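Local coordinates for uncharacterized protein (Thermus thermophilus HB8, PDB 6SCE) that is a CRISPR type III defence DNA nuclease with a CARF domain, switched on by binding cyclic oligoadenylate, at residues D13-Y18 with Y143-Y147; E45-K49 with R218-Q222. One frame throughout, in Å; residues are numbered along the deposited sequence.

Contact 1. Residues D13-Y18 with Y143-Y147; sequences DPAPAY and YARLY. With nucleotides of chain B.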
loop_
_atom_site.group_PDB
_atom_site.type_symbol
_atom_site.label_atom_id
_atom_site.label_comp_id
_atom_site.label_asym_id
_atom_site.label_seq_id
_atom_site.Cartn_x
_atom_site.Cartn_y
_atom_site.Cartn_z
ATOM N N ASP A 13 -4.613 5.990 11.797
ATOM C CA ASP A 13 -4.196 5.241 12.959
ATOM C C ASP A 13 -3.931 6.124 14.198
ATOM O O ASP A 13 -3.110 7.015 14.148
ATOM C CB ASP A 13 -2.961 4.397 12.671
ATOM C CG ASP A 13 -2.949 3.161 13.522
ATOM O OD1 ASP A 13 -2.755 3.301 14.744
ATOM O OD2 ASP A 13 -3.194 2.068 12.962
ATOM N N PRO A 14 -4.628 5.862 15.303
ATOM C CA PRO A 14 -4.431 6.704 16.489
ATOM C C PRO A 14 -3.152 6.393 17.247
ATOM O O PRO A 14 -2.731 7.187 18.098
ATOM C CB PRO A 14 -5.656 6.368 17.350
ATOM C CG PRO A 14 -5.984 4.977 16.981
ATOM C CD PRO A 14 -5.721 4.904 15.501
ATOM N N ALA A 15 -2.537 5.256 16.963
ATOM C CA ALA A 15 -1.381 4.850 17.784
ATOM C C ALA A 15 -0.183 5.817 17.768
ATOM O O ALA A 15 0.385 6.112 18.822
ATOM C CB ALA A 15 -0.935 3.459 17.435
ATOM N N PRO A 16 0.224 6.325 16.591
ATOM C CA PRO A 16 1.344 7.277 16.647
ATOM C C PRO A 16 0.972 8.598 17.300
ATOM O O PRO A 16 1.823 9.236 17.882
ATOM C CB PRO A 16 1.723 7.499 15.179
ATOM C CG PRO A 16 0.527 7.044 14.402
ATOM C CD PRO A 16 -0.094 5.925 15.207
ATOM N N ALA A 17 -0.303 8.981 17.217
ATOM C CA ALA A 17 -0.790 10.204 17.880
ATOM C C ALA A 17 -0.731 10.030 19.402
ATOM O O ALA A 17 -0.315 10.936 20.151
ATOM C CB ALA A 17 -2.217 10.499 17.436
ATOM N N TYR A 18 -1.165 8.862 19.849
ATOM C CA TYR A 18 -1.108 8.529 21.274
ATOM C C TYR A 18 0.322 8.402 21.764
ATOM O O TYR A 18 0.687 8.991 22.803
ATOM C CB TYR A 18 -1.926 7.284 21.575
ATOM C CG TYR A 18 -1.883 6.874 23.019
ATOM C CD1 TYR A 18 -2.172 7.784 24.036
ATOM C CD2 TYR A 18 -1.571 5.572 23.374
ATOM C CE1 TYR A 18 -2.148 7.394 25.372
ATOM C CE2 TYR A 18 -1.548 5.180 24.698
ATOM C CZ TYR A 18 -1.826 6.100 25.694
ATOM O OH TYR A 18 -1.790 5.687 27.022
ATOM N N TYR A 143 -2.844 -0.967 23.094
ATOM C CA TYR A 143 -3.316 -1.428 21.789
ATOM C C TYR A 143 -4.696 -2.052 21.828
ATOM O O TYR A 143 -5.486 -1.837 20.926
ATOM C CB TYR A 143 -2.318 -2.390 21.160
ATOM C CG TYR A 143 -1.214 -1.707 20.443
ATOM C CD1 TYR A 143 -1.460 -1.003 19.270
ATOM C CD2 TYR A 143 0.072 -1.738 20.913
ATOM C CE1 TYR A 143 -0.439 -0.399 18.574
ATOM C CE2 TYR A 143 1.103 -1.144 20.210
ATOM C CZ TYR A 143 0.837 -0.455 19.049
ATOM O OH TYR A 143 1.868 0.187 18.361
ATOM N N ALA A 144 -4.996 -2.813 22.882
ATOM C CA ALA A 144 -6.304 -3.432 22.997
ATOM C C ALA A 144 -7.403 -2.394 23.090
ATOM O O ALA A 144 -8.473 -2.537 22.456
ATOM C CB ALA A 144 -6.360 -4.386 24.194
ATOM N N ARG A 145 -7.183 -1.328 23.846
ATOM C CA ARG A 145 -8.259 -0.358 23.965
ATOM C C ARG A 145 -8.384 0.525 22.693
ATOM O O ARG A 145 -9.460 0.996 22.383
ATOM C CB ARG A 145 -8.179 0.450 25.276
ATOM C CG ARG A 145 -6.996 1.382 25.384
ATOM C CD ARG A 145 -7.047 2.248 26.655
ATOM N NE ARG A 145 -8.287 2.990 26.715
ATOM C CZ ARG A 145 -8.840 3.484 27.803
ATOM N NH1 ARG A 145 -8.217 3.404 28.984
ATOM N NH2 ARG A 145 -10.002 4.117 27.681
ATOM N N LEU A 146 -7.290 0.721 21.960
ATOM C CA LEU A 146 -7.295 1.526 20.721
ATOM C C LEU A 146 -7.713 0.757 19.476
ATOM O O LEU A 146 -8.292 1.350 18.578
ATOM C CB LEU A 146 -5.899 2.123 20.463
ATOM C CG LEU A 146 -5.417 3.202 21.463
ATOM C CD1 LEU A 146 -4.031 3.693 21.120
ATOM C CD2 LEU A 146 -6.413 4.342 21.471
ATOM N N TYR A 147 -7.411 -0.541 19.422
ATOM C CA TYR A 147 -7.654 -1.369 18.227
ATOM C C TYR A 147 -8.703 -2.447 18.457
ATOM O O TYR A 147 -9.617 -2.620 17.645
ATOM C CB TYR A 147 -6.390 -2.092 17.796
ATOM C CG TYR A 147 -5.241 -1.241 17.256
ATOM C CD1 TYR A 147 -5.350 0.142 17.096
ATOM C CD2 TYR A 147 -4.046 -1.851 16.881
ATOM C CE1 TYR A 147 -4.290 0.878 16.574
ATOM C CE2 TYR A 147 -2.981 -1.119 16.365
ATOM C CZ TYR A 147 -3.110 0.240 16.204
ATOM O OH TYR A 147 -2.050 0.971 15.668
ATOM P P A B 2 -1.718 7.549 9.686
ATOM O OP1 A B 2 -2.678 6.406 9.785
ATOM O OP2 A B 2 -1.785 8.731 10.617
ATOM O "O5'" A B 2 -0.243 6.929 9.808
ATOM C "C5'" A B 2 0.870 7.836 9.986
ATOM C "C4'" A B 2 2.142 7.040 10.132
ATOM O "O4'" A B 2 2.079 6.293 11.377
ATOM C "C3'" A B 2 2.426 6.025 9.032
ATOM O "O3'" A B 2 3.807 6.020 8.675
ATOM C "C2'" A B 2 2.069 4.694 9.688
ATOM O "O2'" A B 2 2.822 3.619 9.169
ATOM C "C1'" A B 2 2.457 4.964 11.135
ATOM N N9 A B 2 1.839 4.086 12.110
ATOM C C8 A B 2 0.698 3.332 11.957
ATOM N N7 A B 2 0.443 2.594 13.008
ATOM C C5 A B 2 1.477 2.859 13.892
ATOM C C6 A B 2 1.779 2.371 15.179
ATOM N N6 A B 2 1.080 1.419 15.792
ATOM N N1 A B 2 2.870 2.886 15.796
ATOM C C2 A B 2 3.623 3.768 15.125
ATOM N N3 A B 2 3.447 4.289 13.910
ATOM C C4 A B 2 2.346 3.779 13.341
HETATM O O HOH W 1 2.695 3.579 18.598
#
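D13 and Y147 meet where the loop entering helix 15-28 runs against helix 140-148. The closest CA atoms are those of P14 and L146, 7.3 Å apart. The 143-147 segment has a wider pi-type turn at 144-147. No backbone bond joins the two segments, so side chains make the contact.

Y147 gives its hydroxyl to D13: OH to OD1 is 2.6 Å. The oxygen is met on its syn side, and the carboxylate and ring planes stand 79° apart. The same OD1 takes the N-H of A15 at 3.0 Å, through its anti lone pair, which caps the start of the helix. D13 has CG anti to the backbone N (chi1 -150°), and from there its carboxylate reaches both donors. Replacing D13 by alanine would take away OD1, is likely to leave A15 N without its cap and would probably leave the Y147 hydroxyl without its acceptor.

A15 CB fills the corner by the two tyrosine rings, 4.1 Å from Y143 CE1. Farther along, L146 CD1 packs obliquely on the Y18 ring at CD2, 3.8 Å away, and the two side chains cross at about a right angle. The Y18 hydroxyl bonds E142.

Nucleotide A2 of chain B lies against this join. Its N6 gives a nearly straight bond (171°) to Y143 OH at 3.0 Å and a more bent one to Y147 OH at 3.2 Å. Y143 OH also bonds G186 O. D13 N holds phosphate oxygen OP1 of A2 at 2.8 Å. The first helix follows strand 5-10 of a mostly parallel, Rossmann-like sheet, as in CARF domains. Here the loop entering the helix binds the phosphate, P16 packs on the adenine, and the tyrosines of helix 140-148 take its amino group. Together they form part of the cyclic oligoadenylate site.

Contact 2. Residues E45-K49 with R218-Q222; sequences EYGKK and RLGGQ. With nucleotides of chain B.
E45 on helix 44-59 faces R218 at the C-terminal end of helix 206-220. The first helix belongs to the Rossmann-like part of a CARF domain. The second precedes strand 225-229 of the neighbouring mixed sheet.

The buried part centres on K49. Its chain is extended beyond CG and sends NZ to the backbone oxygen of R218, with NZ to O at 2.9 Å. The amine is tilted 29° from the carbonyl plane. K49 also makes a cation-pi contact with Y147. This puts a buried amine against the end of helix 206-220, where the positive charge probably suits the carbonyl groups. G221 has positive phi and takes the chain out of the helix. Y46 OH comes within 3.9 Å of G221 CA.

The E45-R218 side is more open to solvent: both side chains are partly exposed, and a water bridges E45 OE2 and R218 NH2. The salt bridge itself is close, with R218 NE bonding E45 OE2 at 2.7 Å. The carboxylate oxygen lies near the guanidinium plane, and the two planes are 47° apart. R218 is extended from CG to NE, and the two side chains cross at about a right angle. R218 NH1 also pairs with E153.

At the other end the contact meets the ligand. The Q222 amide lies against the base of A1 of chain B, Q222 OE1 being 3.5 Å from A1 C4. Y46 OH sits 3.5 Å from C2 of the same base. One ordered water joins the segments there, 2.7 Å from Y46 OH and 2.8 Å from Q222 N, whose N-H it accepts.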
loop_
_atom_site.group_PDB
_atom_site.type_symbol
_atom_site.label_atom_id
_atom_site.label_comp_id
_atom_site.label_asym_id
_atom_site.label_seq_id
_atom_site.Cartn_x
_atom_site.Cartn_y
_atom_site.Cartn_z
ATOM N N GLU A 45 -14.041 1.288 10.536
ATOM C CA GLU A 45 -13.175 0.739 11.568
ATOM C C GLU A 45 -12.160 1.770 12.094
ATOM O O GLU A 45 -11.951 1.884 13.300
ATOM C CB GLU A 45 -12.508 -0.553 11.080
ATOM C CG GLU A 45 -13.552 -1.664 11.018
ATOM C CD GLU A 45 -13.032 -2.972 10.482
ATOM O OE1 GLU A 45 -12.130 -2.943 9.630
ATOM O OE2 GLU A 45 -13.565 -4.027 10.903
ATOM N N TYR A 46 -11.517 2.499 11.192
ATOM C CA TYR A 46 -10.638 3.581 11.634
ATOM C C TYR A 46 -11.420 4.665 12.379
ATOM O O TYR A 46 -10.942 5.221 13.346
ATOM C CB TYR A 46 -9.858 4.147 10.484
ATOM C CG TYR A 46 -8.659 3.329 10.107
ATOM C CD1 TYR A 46 -7.666 3.063 11.026
ATOM C CD2 TYR A 46 -8.487 2.872 8.812
ATOM C CE1 TYR A 46 -6.532 2.335 10.685
ATOM C CE2 TYR A 46 -7.361 2.141 8.458
ATOM C CZ TYR A 46 -6.388 1.877 9.390
ATOM O OH TYR A 46 -5.250 1.150 9.024
ATOM N N GLY A 47 -12.640 4.929 11.942
ATOM C CA GLY A 47 -13.502 5.857 12.648
ATOM C C GLY A 47 -13.705 5.422 14.091
ATOM O O GLY A 47 -13.644 6.239 15.016
ATOM N N LYS A 48 -13.962 4.139 14.275
ATOM C CA LYS A 48 -14.140 3.569 15.611
ATOM C C LYS A 48 -12.866 3.608 16.452
ATOM O O LYS A 48 -12.912 3.870 17.649
ATOM C CB LYS A 48 -14.682 2.140 15.506
ATOM C CG LYS A 48 -16.151 2.083 15.090
ATOM C CD LYS A 48 -16.548 0.673 14.674
ATOM C CE LYS A 48 -18.061 0.559 14.512
ATOM N NZ LYS A 48 -18.442 -0.823 14.103
ATOM N N LYS A 49 -11.724 3.363 15.828
ATOM C CA LYS A 49 -10.450 3.444 16.529
ATOM C C LYS A 49 -10.146 4.866 16.976
ATOM O O LYS A 49 -9.598 5.075 18.074
ATOM C CB LYS A 49 -9.327 2.896 15.644
ATOM C CG LYS A 49 -9.438 1.396 15.370
ATOM C CD LYS A 49 -8.320 0.905 14.454
ATOM C CE LYS A 49 -8.386 -0.596 14.216
ATOM N NZ LYS A 49 -7.418 -1.025 13.163
ATOM N N ARG A 218 -6.316 -5.251 9.379
ATOM C CA ARG A 218 -7.538 -4.829 10.095
ATOM C C ARG A 218 -7.359 -4.723 11.607
ATOM O O ARG A 218 -7.775 -3.737 12.206
ATOM C CB ARG A 218 -8.701 -5.775 9.786
ATOM C CG ARG A 218 -9.817 -5.686 10.811
ATOM C CD ARG A 218 -11.073 -6.446 10.391
ATOM N NE ARG A 218 -12.133 -6.246 11.386
ATOM C CZ ARG A 218 -12.217 -6.886 12.551
ATOM N NH1 ARG A 218 -11.329 -7.823 12.876
ATOM N NH2 ARG A 218 -13.224 -6.618 13.387
ATOM N N LEU A 219 -6.781 -5.752 12.234
ATOM C CA LEU A 219 -6.555 -5.783 13.659
ATOM C C LEU A 219 -5.565 -4.746 14.158
ATOM O O LEU A 219 -5.817 -4.097 15.174
ATOM C CB LEU A 219 -6.038 -7.166 14.104
ATOM C CG LEU A 219 -7.112 -8.263 14.006
ATOM C CD1 LEU A 219 -6.531 -9.614 14.300
ATOM C CD2 LEU A 219 -8.281 -7.990 14.945
ATOM N N GLY A 220 -4.421 -4.647 13.483
ATOM C CA GLY A 220 -3.295 -3.904 13.999
ATOM C C GLY A 220 -2.828 -2.739 13.158
ATOM O O GLY A 220 -1.827 -2.107 13.489
ATOM N N GLY A 221 -3.522 -2.498 12.058
ATOM C CA GLY A 221 -3.210 -1.390 11.164
ATOM C C GLY A 221 -2.065 -1.588 10.205
ATOM O O GLY A 221 -1.521 -2.681 10.010
ATOM N N GLN A 222 -1.687 -0.477 9.603
ATOM C CA GLN A 222 -0.780 -0.456 8.476
ATOM C C GLN A 222 0.556 -1.089 8.769
ATOM O O GLN A 222 1.145 -1.693 7.871
ATOM C CB GLN A 222 -0.621 0.996 8.051
ATOM C CG GLN A 222 0.251 1.273 6.882
ATOM C CD GLN A 222 0.206 2.746 6.443
ATOM O OE1 GLN A 222 -0.476 3.606 7.033
ATOM N NE2 GLN A 222 0.879 3.007 5.360
ATOM P P A B 1 1.158 8.917 3.110
ATOM O OP1 A B 1 1.644 10.282 2.731
ATOM O OP2 A B 1 2.211 7.880 3.442
ATOM O "O5'" A B 1 0.158 9.119 4.337
ATOM C "C5'" A B 1 -0.106 8.070 5.266
ATOM C "C4'" A B 1 -1.495 8.274 5.821
ATOM O "O4'" A B 1 -2.473 7.939 4.801
ATOM C "C3'" A B 1 -1.799 7.396 7.039
ATOM O "O3'" A B 1 -1.643 8.201 8.215
ATOM C "C2'" A B 1 -3.240 6.936 6.777
ATOM O "O2'" A B 1 -4.177 7.856 7.294
ATOM C "C1'" A B 1 -3.301 6.893 5.256
ATOM N N9 A B 1 -2.828 5.643 4.658
ATOM C C8 A B 1 -1.967 5.529 3.603
ATOM N N7 A B 1 -1.738 4.281 3.282
ATOM C C5 A B 1 -2.508 3.538 4.161
ATOM C C6 A B 1 -2.692 2.152 4.324
ATOM N N6 A B 1 -2.073 1.242 3.576
ATOM N N1 A B 1 -3.538 1.742 5.300
ATOM C C2 A B 1 -4.138 2.676 6.052
ATOM N N3 A B 1 -4.028 4.003 5.996
ATOM C C4 A B 1 -3.185 4.374 5.018
ATOM P P A B 2 -1.718 7.549 9.686
ATOM O OP1 A B 2 -2.678 6.406 9.785
ATOM O OP2 A B 2 -1.785 8.731 10.617
ATOM O "O5'" A B 2 -0.243 6.929 9.808
ATOM C "C5'" A B 2 0.870 7.836 9.986
ATOM C "C4'" A B 2 2.142 7.040 10.132
ATOM O "O4'" A B 2 2.079 6.293 11.377
ATOM C "C3'" A B 2 2.426 6.025 9.032
ATOM O "O3'" A B 2 3.807 6.020 8.675
ATOM C "C2'" A B 2 2.069 4.694 9.688
ATOM O "O2'" A B 2 2.822 3.619 9.169
ATOM C "C1'" A B 2 2.457 4.964 11.135
ATOM N N9 A B 2 1.839 4.086 12.110
ATOM C C8 A B 2 0.698 3.332 11.957
ATOM N N7 A B 2 0.443 2.594 13.008
ATOM C C5 A B 2 1.477 2.859 13.892
ATOM C C6 A B 2 1.779 2.371 15.179
ATOM N N6 A B 2 1.080 1.419 15.792
ATOM N N1 A B 2 2.870 2.886 15.796
ATOM C C2 A B 2 3.623 3.768 15.125
ATOM N N3 A B 2 3.447 4.289 13.910
ATOM C C4 A B 2 2.346 3.779 13.341
HETATM O O HOH W 2 -15.199 -4.456 13.052
HETATM O O HOH W 3 -3.052 1.862 10.382
#

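The centres of contacts 1 and 2 lie 9 Å apart, on the same side of the chain's centre. Their segments alternate along the sequence: 13-18, 45-49, 143-147, then 218-222. Helices 15-28 and 44-59 flank strand 33-38 of the same seven-stranded sheet in sequence. Helix 206-220 precedes strand 225-229 of the next sheet, and helix 140-148 comes between the two sheets in sequence. The contacts touch directly: Y147 CE2 is 3.3 Å from G220 O, and P14 CG is 3.8 Å from K49 O. Together they join the N-terminal CARF part to what follows it, around neighbouring nucleotides A1 and A2, so ligand binding probably draws on both parts.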